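Long-range contacts in histidine acid phosphatase (Bifidobacterium longum subsp. infantis, PDB 6RXD), which probably removes phosphate groups by hydrolysis from inositol polyphosphates such as phytate and from 2,3-bisphosphoglycerate: residues 94-98 and 287-291; 135-139 and 180-185; 189-193 and 210-215; 254-258 and 298-302; 480-484 and 505-509. All coordinates share one frame; numbering follows the deposited sequence.

Contact 1: 94-98 and 287-291. With ZN (zinc ion), chain D.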
# COMPACT_ATOMS: atom_id res chain seq x y z
N GLU A 94 8.13 -18.86 11.09
CA GLU A 94 9.41 -18.99 10.40
C GLU A 94 9.91 -17.67 9.83
O GLU A 94 11.09 -17.35 9.92
CB GLU A 94 9.30 -20.03 9.29
CG GLU A 94 10.56 -20.17 8.51
CD GLU A 94 10.39 -21.06 7.33
OE1 GLU A 94 11.22 -21.98 7.16
OE2 GLU A 94 9.42 -20.84 6.57
N ASN A 95 9.01 -16.91 9.22
CA ASN A 95 9.40 -15.65 8.60
C ASN A 95 9.60 -14.54 9.61
O ASN A 95 10.40 -13.63 9.39
CB ASN A 95 8.38 -15.22 7.56
CG ASN A 95 8.66 -15.81 6.20
OD1 ASN A 95 9.35 -16.82 6.08
ND2 ASN A 95 8.12 -15.19 5.17
N GLY A 96 8.89 -14.64 10.73
CA GLY A 96 8.86 -13.58 11.71
C GLY A 96 7.57 -12.83 11.43
O GLY A 96 7.31 -12.44 10.28
N TYR A 97 6.74 -12.65 12.44
CA TYR A 97 5.51 -11.91 12.22
C TYR A 97 5.82 -10.48 11.77
O TYR A 97 6.78 -9.85 12.25
CB TYR A 97 4.65 -11.92 13.47
CG TYR A 97 3.82 -13.17 13.61
CD1 TYR A 97 2.50 -13.20 13.17
CD2 TYR A 97 4.35 -14.33 14.19
CE1 TYR A 97 1.72 -14.34 13.30
CE2 TYR A 97 3.58 -15.47 14.32
CZ TYR A 97 2.26 -15.47 13.87
OH TYR A 97 1.49 -16.60 13.98
N GLY A 98 5.03 -9.99 10.81
CA GLY A 98 5.13 -8.63 10.31
C GLY A 98 6.16 -8.43 9.22
O GLY A 98 6.21 -7.36 8.60
N ASP A 287 10.95 -12.74 18.49
CA ASP A 287 9.80 -12.28 17.71
C ASP A 287 8.64 -11.89 18.62
O ASP A 287 7.71 -12.66 18.81
CB ASP A 287 9.36 -13.37 16.73
CG ASP A 287 8.27 -12.91 15.78
OD1 ASP A 287 7.89 -11.72 15.82
OD2 ASP A 287 7.79 -13.74 14.98
N PRO A 288 8.70 -10.67 19.18
CA PRO A 288 7.68 -10.19 20.13
C PRO A 288 6.28 -10.20 19.53
O PRO A 288 5.29 -10.33 20.25
CB PRO A 288 8.11 -8.74 20.41
CG PRO A 288 9.57 -8.70 20.08
CD PRO A 288 9.76 -9.67 18.95
N ASP A 289 6.20 -10.05 18.21
CA ASP A 289 4.91 -10.01 17.53
C ASP A 289 4.27 -11.38 17.43
O ASP A 289 3.11 -11.50 17.04
CB ASP A 289 5.06 -9.36 16.15
CG ASP A 289 5.28 -7.87 16.25
OD1 ASP A 289 4.53 -7.21 17.01
OD2 ASP A 289 6.20 -7.34 15.59
N ALA A 290 5.01 -12.43 17.79
CA ALA A 290 4.43 -13.77 17.84
C ALA A 290 3.58 -13.96 19.09
O ALA A 290 2.91 -14.98 19.25
CB ALA A 290 5.50 -14.82 17.75
N CYS A 291 3.61 -12.97 19.97
CA CYS A 291 2.78 -12.96 21.16
C CYS A 291 1.76 -11.84 21.02
O CYS A 291 2.13 -10.66 21.02
CB CYS A 291 3.66 -12.73 22.38
SG CYS A 291 5.01 -13.89 22.53
ZN ZN D . 9.15 -23.07 6.23
O HOH W 1 9.07 -10.40 13.64
O HOH W 2 9.27 -24.95 7.76
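The carboxylate of D287 holds the backbone of Y97 at both of its polar atoms, one directly and one through water. OD2 accepts the N-H of Y97 at 3.0 Å from N, a nearly straight bond (167°) that comes in on the syn side of the carboxylate. The second oxygen, OD1, accepts a hydrogen bond from a water that also donates to Y97 O, 2.7 Å away. D287 reaches this position because its CG lies anti to the backbone N (chi1 -174°), which carries the carboxylate out to the opposing chain. OD2 also sits at the edge of the Y97 ring, 3.6 Å from CD2. Further along, Y97 CD2 lies 3.8 Å from A290 CB, and Y97 CB lies 3.7 Å from D289 CB, so Y97 packs against the 3-10 turn 288-290, the ring meeting it obliquely. The phenol end leaves the contact: its OH is hydrogen-bonded to D56. G96, with phi at 99°, breaks helix 75-95 and turns the chain into Y97; a side chain there would be jammed against the carbonyl of N95. On the helix itself, E94 binds zinc with both oxygens, and a water and H326 are further ligands. What results is a helix with a zinc ligand in its last turn, ending at a glycine of positive phi, and an exit loop fastened by a distant aspartate two residues past the helix end.

Contact 2: 135-139 and 180-185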
# COMPACT_ATOMS: atom_id res chain seq x y z
N TYR A 135 18.14 7.19 -2.52
CA TYR A 135 17.16 6.25 -1.99
C TYR A 135 16.59 6.82 -0.71
O TYR A 135 17.34 7.31 0.14
CB TYR A 135 17.82 4.90 -1.70
CG TYR A 135 18.10 4.06 -2.92
CD1 TYR A 135 17.08 3.34 -3.53
CD2 TYR A 135 19.39 3.96 -3.45
CE1 TYR A 135 17.33 2.56 -4.64
CE2 TYR A 135 19.64 3.18 -4.57
CZ TYR A 135 18.60 2.48 -5.16
OH TYR A 135 18.82 1.70 -6.26
N GLN A 136 15.27 6.77 -0.56
CA GLN A 136 14.64 7.30 0.65
C GLN A 136 13.59 6.35 1.17
O GLN A 136 12.95 5.66 0.40
CB GLN A 136 13.97 8.65 0.37
CG GLN A 136 14.94 9.72 -0.10
CD GLN A 136 14.26 11.06 -0.33
OE1 GLN A 136 13.04 11.20 -0.18
NE2 GLN A 136 15.04 12.06 -0.72
N SER A 137 13.43 6.33 2.49
CA SER A 137 12.30 5.63 3.09
C SER A 137 11.72 6.43 4.25
O SER A 137 12.28 7.43 4.67
CB SER A 137 12.69 4.22 3.53
OG SER A 137 13.00 4.19 4.91
N SER A 138 10.56 6.00 4.75
CA SER A 138 9.93 6.64 5.89
C SER A 138 10.77 6.41 7.14
O SER A 138 10.64 7.14 8.13
CB SER A 138 8.55 6.03 6.11
OG SER A 138 8.67 4.65 6.37
N GLY A 139 11.60 5.37 7.12
CA GLY A 139 12.37 4.99 8.30
C GLY A 139 11.78 3.75 8.94
O GLY A 139 12.33 3.19 9.89
N ASP A 180 22.00 2.93 2.63
CA ASP A 180 21.85 3.82 1.48
C ASP A 180 20.57 4.64 1.52
O ASP A 180 20.35 5.50 0.67
CB ASP A 180 21.92 3.02 0.17
CG ASP A 180 23.30 2.46 -0.11
OD1 ASP A 180 24.28 2.95 0.49
OD2 ASP A 180 23.40 1.54 -0.93
N PHE A 181 19.74 4.38 2.53
CA PHE A 181 18.41 4.99 2.59
C PHE A 181 18.31 6.19 3.51
O PHE A 181 18.51 6.07 4.72
CB PHE A 181 17.37 3.92 2.94
CG PHE A 181 17.12 2.97 1.82
CD1 PHE A 181 16.06 3.17 0.96
CD2 PHE A 181 17.99 1.92 1.57
CE1 PHE A 181 15.84 2.33 -0.12
CE2 PHE A 181 17.78 1.07 0.50
CZ PHE A 181 16.71 1.28 -0.35
N GLN A 182 18.00 7.34 2.93
CA GLN A 182 17.78 8.57 3.68
C GLN A 182 16.37 8.57 4.28
O GLN A 182 15.39 8.38 3.58
CB GLN A 182 17.92 9.76 2.75
CG GLN A 182 17.49 11.09 3.35
CD GLN A 182 18.50 11.63 4.33
OE1 GLN A 182 19.58 11.06 4.51
NE2 GLN A 182 18.16 12.74 4.99
N LYS A 183 16.27 8.78 5.59
CA LYS A 183 14.96 8.86 6.22
C LYS A 183 14.30 10.21 5.91
O LYS A 183 14.91 11.27 6.10
CB LYS A 183 15.09 8.65 7.74
CG LYS A 183 15.47 7.22 8.11
CD LYS A 183 15.46 7.00 9.62
CE LYS A 183 16.60 7.74 10.32
NZ LYS A 183 16.71 7.30 11.74
N ASN A 184 13.08 10.16 5.38
CA ASN A 184 12.34 11.39 5.07
C ASN A 184 10.87 11.26 5.47
O ASN A 184 10.00 11.13 4.61
CB ASN A 184 12.45 11.73 3.58
CG ASN A 184 12.10 13.18 3.29
OD1 ASN A 184 11.46 13.85 4.10
ND2 ASN A 184 12.51 13.66 2.12
N PRO A 185 10.59 11.30 6.77
CA PRO A 185 9.21 11.07 7.19
C PRO A 185 8.29 12.27 6.93
O PRO A 185 7.08 12.12 7.08
CB PRO A 185 9.35 10.80 8.70
CG PRO A 185 10.60 11.51 9.09
CD PRO A 185 11.52 11.35 7.92
O HOH W 3 20.56 7.71 -0.83
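Q136 passes Q182 with its first two side-chain carbons and ends beside N184. Its CB stands 3.5 Å from Q182 O. CG, placed anti to the carbonyl carbon (chi1 -61°), comes to 4.1 Å from Q182 CB, on the sheet face that these two residues share. The chain then stays extended, so that CD and OE1 run alongside the N184 side chain, which points the same way; OE1 accepts a weak hydrogen bond from N184 ND2, 3.4 Å away, the amide planes steeply inclined. The other tip atom, NE2, comes no nearer to the opposing segment than 4.1 Å, from the same ND2. Beneath this the backbones pair as parallel strands: Q182 N gives to Y135 O, S137 N to Q182 O at 3.0 Å, and N184 N to S137 O at 2.9 Å. Strand 132-137 is also paired with strand 391-398, and the chain from it passes through helix 141-157 before returning as strand 181-183, a beta-alpha-beta crossover in the sheet of the histidine phosphatase domain. Toward that helix, Y135 CB sits over one face of the F181 ring, 3.8 Å from its centroid. S137 OG accepts the N-H of G139 in an ST turn and is hydrogen-bonded to T144. G139 CA packs on CG of K183, whose NZ forms a salt bridge with D197. D180 lies close to E151; both bind zinc in another structure of this protein.

Contact 3: 189-193 and 210-215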
# COMPACT_ATOMS: atom_id res chain seq x y z
N TYR A 189 5.93 9.91 5.61
CA TYR A 189 5.15 9.53 6.79
C TYR A 189 4.44 10.78 7.31
O TYR A 189 4.46 11.07 8.50
CB TYR A 189 6.06 8.94 7.86
CG TYR A 189 5.45 7.83 8.68
CD1 TYR A 189 5.01 8.06 9.99
CD2 TYR A 189 5.33 6.54 8.17
CE1 TYR A 189 4.47 7.03 10.75
CE2 TYR A 189 4.78 5.51 8.92
CZ TYR A 189 4.36 5.76 10.21
OH TYR A 189 3.82 4.75 10.96
N PHE A 190 3.81 11.51 6.39
CA PHE A 190 3.21 12.81 6.70
C PHE A 190 1.92 12.70 7.49
O PHE A 190 1.36 13.72 7.92
CB PHE A 190 2.97 13.61 5.41
CG PHE A 190 2.40 12.80 4.27
CD1 PHE A 190 1.09 12.31 4.31
CD2 PHE A 190 3.18 12.51 3.16
CE1 PHE A 190 0.57 11.55 3.26
CE2 PHE A 190 2.68 11.75 2.11
CZ PHE A 190 1.37 11.27 2.16
N HIS A 191 1.44 11.48 7.69
CA HIS A 191 0.12 11.26 8.27
C HIS A 191 0.16 11.16 9.80
O HIS A 191 -0.88 11.12 10.45
CB HIS A 191 -0.52 10.00 7.66
CG HIS A 191 0.27 8.75 7.88
ND1 HIS A 191 1.48 8.52 7.27
CD2 HIS A 191 0.04 7.69 8.69
CE1 HIS A 191 1.96 7.35 7.67
NE2 HIS A 191 1.10 6.83 8.53
N LYS A 192 1.37 11.14 10.36
CA LYS A 192 1.51 11.01 11.82
C LYS A 192 2.58 11.92 12.37
O LYS A 192 3.57 12.20 11.69
CB LYS A 192 1.85 9.57 12.21
CG LYS A 192 0.66 8.65 12.24
CD LYS A 192 1.05 7.25 12.65
CE LYS A 192 -0.16 6.34 12.70
NZ LYS A 192 0.23 4.91 12.68
N VAL A 193 2.40 12.35 13.61
CA VAL A 193 3.41 13.16 14.27
C VAL A 193 4.61 12.30 14.64
O VAL A 193 5.76 12.73 14.51
CB VAL A 193 2.83 13.87 15.51
CG1 VAL A 193 3.94 14.44 16.40
CG2 VAL A 193 1.86 14.97 15.09
N ILE A 210 0.46 19.51 9.70
CA ILE A 210 -0.19 18.66 8.71
C ILE A 210 -0.63 17.35 9.33
O ILE A 210 -1.77 16.94 9.19
CB ILE A 210 0.75 18.39 7.52
CG1 ILE A 210 0.89 19.66 6.67
CG2 ILE A 210 0.22 17.24 6.65
CD1 ILE A 210 1.94 19.57 5.60
N ALA A 211 0.28 16.70 10.05
CA ALA A 211 -0.01 15.42 10.67
C ALA A 211 -0.98 15.55 11.83
O ALA A 211 -1.92 14.77 11.95
CB ALA A 211 1.27 14.76 11.14
N ASN A 212 -0.75 16.53 12.70
CA ASN A 212 -1.59 16.70 13.88
C ASN A 212 -3.03 17.09 13.54
O ASN A 212 -3.98 16.54 14.10
CB ASN A 212 -0.97 17.75 14.81
CG ASN A 212 -1.57 17.72 16.19
OD1 ASN A 212 -1.66 16.67 16.82
ND2 ASN A 212 -2.01 18.88 16.67
N ASN A 213 -3.19 18.06 12.64
CA ASN A 213 -4.52 18.47 12.22
C ASN A 213 -5.27 17.31 11.57
O ASN A 213 -6.46 17.13 11.79
CB ASN A 213 -4.48 19.68 11.28
CG ASN A 213 -3.94 20.92 11.96
OD1 ASN A 213 -3.77 20.95 13.18
ND2 ASN A 213 -3.65 21.95 11.18
N TYR A 214 -4.55 16.50 10.79
CA TYR A 214 -5.18 15.34 10.16
C TYR A 214 -5.63 14.29 11.19
O TYR A 214 -6.76 13.80 11.12
CB TYR A 214 -4.25 14.71 9.11
CG TYR A 214 -4.67 13.31 8.71
CD1 TYR A 214 -5.66 13.11 7.75
CD2 TYR A 214 -4.08 12.19 9.29
CE1 TYR A 214 -6.06 11.81 7.38
CE2 TYR A 214 -4.47 10.91 8.95
CZ TYR A 214 -5.46 10.73 7.99
OH TYR A 214 -5.84 9.45 7.66
N GLN A 215 -4.77 13.94 12.13
CA GLN A 215 -5.15 12.96 13.15
C GLN A 215 -6.33 13.44 13.99
O GLN A 215 -7.24 12.66 14.30
CB GLN A 215 -3.96 12.58 14.04
CG GLN A 215 -2.88 11.79 13.30
CD GLN A 215 -3.34 10.40 12.89
OE1 GLN A 215 -4.26 9.84 13.49
NE2 GLN A 215 -2.71 9.84 11.86
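The carboxamide of Q215 meets the carbonyl of H191 edge-on: H191 O lies in the amide plane, 2.6 Å from NE2, and the N-H points almost straight at it (172°). Seen from the acceptor, the donor is tilted 27° from the carbonyl plane. The same oxygen is 3.6 Å from CD2 of the Y214 ring, approached obliquely, while within the turn the imidazole of H191 sets CE1 over the centre of one face of the Y189 ring. A bend at chi2 (-67°) folds the Q215 side chain back to H191, and NE2 also touches K192 CG. Below, the A211 methyl nestles against the backbone of the turn Y189-K192, with CB 3.4 Å from both F190 O and K192 C. V193 CG2 packs on the same methyl, 4.0 Å from A211 CB, and lies beside N212. A leucine in place of Q215 would probably leave H191 O without the N-H it receives from the helix, and the turn less firmly fixed to it. Y214 sends its OH away, to E356 O. The chemistry thus pairs one straight hydrogen bond with close methyl packing, so helix 206-220 would hold the type I turn by a single polar grip beside the A211 methyl.

Contact 4: 254-258 and 298-302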
# COMPACT_ATOMS: atom_id res chain seq x y z
N LEU A 254 -22.87 -21.93 15.74
CA LEU A 254 -22.89 -20.51 15.37
C LEU A 254 -24.01 -19.78 16.08
O LEU A 254 -23.90 -18.59 16.34
CB LEU A 254 -23.04 -20.37 13.86
CG LEU A 254 -21.83 -20.87 13.07
CD1 LEU A 254 -22.12 -20.89 11.57
CD2 LEU A 254 -20.59 -20.03 13.38
N ALA A 255 -25.09 -20.48 16.40
CA ALA A 255 -26.18 -19.84 17.13
C ALA A 255 -25.75 -19.48 18.55
O ALA A 255 -26.16 -18.44 19.07
CB ALA A 255 -27.42 -20.74 17.15
N LYS A 256 -24.93 -20.32 19.17
CA LYS A 256 -24.38 -19.99 20.48
C LYS A 256 -23.43 -18.80 20.43
O LYS A 256 -23.34 -18.03 21.38
CB LYS A 256 -23.69 -21.20 21.11
CG LYS A 256 -24.64 -22.34 21.46
CD LYS A 256 -23.94 -23.40 22.30
CE LYS A 256 -24.76 -24.69 22.34
NZ LYS A 256 -24.13 -25.71 23.23
N LEU A 257 -22.70 -18.67 19.32
CA LEU A 257 -21.83 -17.51 19.15
C LEU A 257 -22.68 -16.24 19.02
O LEU A 257 -22.41 -15.25 19.70
CB LEU A 257 -20.94 -17.68 17.92
CG LEU A 257 -20.06 -16.48 17.58
CD1 LEU A 257 -19.19 -16.09 18.76
CD2 LEU A 257 -19.20 -16.76 16.35
N GLU A 258 -23.71 -16.29 18.19
CA GLU A 258 -24.55 -15.11 17.94
C GLU A 258 -25.36 -14.62 19.15
O GLU A 258 -25.74 -13.45 19.20
CB GLU A 258 -25.47 -15.32 16.74
CG GLU A 258 -24.82 -14.92 15.43
CD GLU A 258 -24.15 -13.55 15.51
OE1 GLU A 258 -24.87 -12.53 15.49
OE2 GLU A 258 -22.90 -13.50 15.60
N ILE A 298 -12.99 -12.55 19.53
CA ILE A 298 -14.08 -12.90 18.62
C ILE A 298 -15.34 -13.00 19.48
O ILE A 298 -15.41 -13.82 20.40
CB ILE A 298 -13.82 -14.26 17.91
CG1 ILE A 298 -12.73 -14.12 16.84
CG2 ILE A 298 -15.10 -14.80 17.27
CD1 ILE A 298 -12.31 -15.48 16.20
N LYS A 299 -16.34 -12.16 19.22
CA LYS A 299 -17.57 -12.23 20.01
C LYS A 299 -18.82 -12.31 19.15
O LYS A 299 -19.93 -12.30 19.66
CB LYS A 299 -17.67 -11.08 21.02
CG LYS A 299 -17.95 -9.73 20.41
CD LYS A 299 -16.68 -8.92 20.29
CE LYS A 299 -16.94 -7.56 19.65
NZ LYS A 299 -16.84 -6.45 20.63
N SER A 300 -18.63 -12.43 17.84
CA SER A 300 -19.76 -12.53 16.95
C SER A 300 -19.34 -13.22 15.68
O SER A 300 -18.15 -13.36 15.42
CB SER A 300 -20.24 -11.14 16.55
OG SER A 300 -19.22 -10.48 15.82
N GLU A 301 -20.33 -13.61 14.87
CA GLU A 301 -20.03 -14.15 13.55
C GLU A 301 -19.26 -13.16 12.67
O GLU A 301 -18.35 -13.55 11.95
CB GLU A 301 -21.29 -14.59 12.80
CG GLU A 301 -21.96 -15.83 13.39
CD GLU A 301 -23.27 -16.14 12.70
OE1 GLU A 301 -23.92 -15.20 12.18
OE2 GLU A 301 -23.67 -17.32 12.66
N TYR A 302 -19.64 -11.89 12.72
CA TYR A 302 -18.89 -10.86 12.02
C TYR A 302 -17.40 -10.92 12.35
O TYR A 302 -16.57 -10.92 11.45
CB TYR A 302 -19.45 -9.45 12.30
CG TYR A 302 -18.62 -8.32 11.72
CD1 TYR A 302 -18.95 -7.75 10.50
CD2 TYR A 302 -17.50 -7.83 12.38
CE1 TYR A 302 -18.18 -6.72 9.96
CE2 TYR A 302 -16.73 -6.81 11.85
CZ TYR A 302 -17.08 -6.26 10.64
OH TYR A 302 -16.32 -5.24 10.11
O HOH W 4 -22.73 -12.30 19.49
O HOH W 5 -22.36 -11.14 13.43
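The last turn of helix 251-258 faces the start of helix 301-317, with the CA atoms of E258 and S300 5.5 Å apart where the two backbones come nearest. E258 bridges this gap. A bend at chi2 (-47°) swings its carboxylate over the incoming helix, where OE2 takes the N-H of E301 at 2.7 Å from N, the bond almost perfectly straight (176°). That oxygen also accepts a long hydrogen bond from a water which in turn accepts the N-H of Y302, so OE2 reaches the E301 N-H directly and the Y302 N-H through the water. Such a position, at the amino end of a helix, would be expected to favour the negative charge. The E301 side chain crosses E258 at roughly a right angle, its CD 3.4 Å from E258 CG. The two acids are not far apart, with OE1 of E301 4.0 Å from OE2 of E258, and some mutual repulsion is likely. E301 turns its other oxygen, OE2, to 3.3 Å from L254 CB, and there it is hydrogen-bonded to H242. Underneath, the methyls of L257 press on the backbone just ahead of the helix: CD2 lies 3.6 Å from S300 C, and CD1 3.8 Å from K299 C. S300 itself is the N-cap, its OG bound to D303 N. The whole is a helix C-terminus docked on a serine-capped helix N-terminus, beside a zinc site of H242 and E251; in another structure of this protein E301, too, binds zinc with H242.

Contact 5: 480-484 and 505-509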
# COMPACT_ATOMS: atom_id res chain seq x y z
N ARG A 480 -4.13 14.02 -14.54
CA ARG A 480 -5.56 14.30 -14.36
C ARG A 480 -6.11 15.16 -15.48
O ARG A 480 -5.37 15.93 -16.10
CB ARG A 480 -5.80 14.96 -13.00
CG ARG A 480 -4.97 16.20 -12.77
CD ARG A 480 -5.20 16.78 -11.37
NE ARG A 480 -6.62 16.95 -11.11
CZ ARG A 480 -7.23 16.69 -9.95
NH1 ARG A 480 -6.55 16.25 -8.90
NH2 ARG A 480 -8.55 16.88 -9.85
N SER A 481 -7.41 15.02 -15.75
CA SER A 481 -8.02 15.55 -16.97
C SER A 481 -7.88 17.05 -17.17
O SER A 481 -7.95 17.54 -18.30
CB SER A 481 -9.50 15.16 -17.01
OG SER A 481 -10.21 15.83 -15.99
N GLU A 482 -7.67 17.80 -16.09
CA GLU A 482 -7.48 19.24 -16.25
C GLU A 482 -6.16 19.56 -16.95
O GLU A 482 -6.01 20.63 -17.57
CB GLU A 482 -7.55 19.93 -14.88
CG GLU A 482 -8.88 19.78 -14.16
CD GLU A 482 -8.87 18.65 -13.14
OE1 GLU A 482 -8.13 17.66 -13.33
OE2 GLU A 482 -9.60 18.76 -12.13
N CYS A 483 -5.19 18.66 -16.84
CA CYS A 483 -3.86 18.89 -17.41
C CYS A 483 -3.84 18.74 -18.92
O CYS A 483 -4.43 17.80 -19.46
CB CYS A 483 -2.84 17.91 -16.81
SG CYS A 483 -2.62 18.05 -15.03
N THR A 484 -3.14 19.65 -19.60
CA THR A 484 -3.01 19.61 -21.05
C THR A 484 -1.63 19.07 -21.42
O THR A 484 -0.63 19.64 -21.00
CB THR A 484 -3.12 21.02 -21.65
OG1 THR A 484 -4.39 21.57 -21.32
CG2 THR A 484 -2.95 20.99 -23.17
N ASP A 505 -6.00 24.69 -7.55
CA ASP A 505 -6.88 25.30 -8.54
C ASP A 505 -7.01 24.50 -9.84
O ASP A 505 -7.91 24.76 -10.64
CB ASP A 505 -6.42 26.72 -8.89
CG ASP A 505 -6.48 27.63 -7.72
OD1 ASP A 505 -6.66 28.85 -7.91
OD2 ASP A 505 -6.33 27.11 -6.61
N HIS A 506 -6.09 23.56 -10.06
CA HIS A 506 -6.09 22.75 -11.29
C HIS A 506 -6.31 23.54 -12.59
O HIS A 506 -7.07 23.12 -13.47
CB HIS A 506 -7.12 21.62 -11.18
CG HIS A 506 -6.90 20.75 -9.99
ND1 HIS A 506 -5.70 20.11 -9.76
CD2 HIS A 506 -7.71 20.42 -8.96
CE1 HIS A 506 -5.79 19.42 -8.63
NE2 HIS A 506 -7.00 19.60 -8.13
N LYS A 507 -5.63 24.68 -12.71
CA LYS A 507 -5.70 25.48 -13.92
C LYS A 507 -4.73 24.95 -14.97
O LYS A 507 -3.60 24.56 -14.65
CB LYS A 507 -5.32 26.93 -13.64
CG LYS A 507 -6.20 27.65 -12.65
CD LYS A 507 -5.76 29.09 -12.53
CE LYS A 507 -6.71 29.89 -11.67
NZ LYS A 507 -6.26 31.31 -11.55
N THR A 508 -5.16 24.95 -16.22
CA THR A 508 -4.26 24.60 -17.31
C THR A 508 -3.63 25.86 -17.90
O THR A 508 -4.25 26.94 -17.90
CB THR A 508 -4.96 23.81 -18.41
OG1 THR A 508 -3.99 23.40 -19.38
CG2 THR A 508 -6.03 24.66 -19.10
N LEU A 509 -2.41 25.74 -18.42
CA LEU A 509 -1.80 26.85 -19.13
C LEU A 509 -2.33 26.91 -20.56
O LEU A 509 -2.01 27.85 -21.30
CB LEU A 509 -0.27 26.74 -19.14
CG LEU A 509 0.38 26.73 -17.76
CD1 LEU A 509 1.90 26.60 -17.86
CD2 LEU A 509 -0.01 27.98 -16.96
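Stacking leads here: the guanidinium of R480 lies flat on the imidazole of H506, centres 3.5 Å apart and planes at 18°. The CE1-NE2 side of the ring lies beneath the cation, CE1 3.3 Å from NH1, and the overlap is offset toward the rim of each group. Salt bridging orients the cation: E482 takes NE of R480 on OE1 at 2.8 Å and NH2 on OE2 at 3.1 Å, a side-on grip that probably limits turning of the guanidinium, though NE meets OE1 from above the carboxylate plane. It is reached through a kink at chi3 (-51°) in the arginine chain. Were R480 an alanine, E482 would probably lose its countercharge and the H506 ring the group stacked on it. Among hydrogen bonds, T484 OG1 donates to T508 OG1 at 2.7 Å, and T508 is itself bonded to E497; H506 fixes its ring through ND1 to C501 O. Van der Waals contact fills the rest: E482 CB rests 3.5 Å from H506 O, and E482 O lies 3.5 Å from T508 CB. H506 also binds zinc in another structure of this protein. Altogether this is a surface pairing of two loops: a type I turn, R480 to C483, closed by C483 N to R480 O, laid against the chain just past a helix to which the disulfide C483-C501 ties it.

How the contacts relate
Contacts 2 and 3 are the one pair that touches: S138 CB packs on Y189 CD2 at 3.9 Å. Both also reach toward H399, through a hydrogen bond between S138 and H399 and a ring contact with Y189, while H191 touches E401. H399 and E401 fit the His-Ala-Glu motif that serves catalysis in relatives of the MINPP type, so this pair probably borders the active site. Contacts 1 and 4 interleave along the chain, yet their centres are 28 Å apart; each lies by a zinc ion bound in this model. Contact 5 is remote from contacts 1 and 4, its centre 52 Å from that of contact 4, and nearest to contact 3, 28 Å between centres.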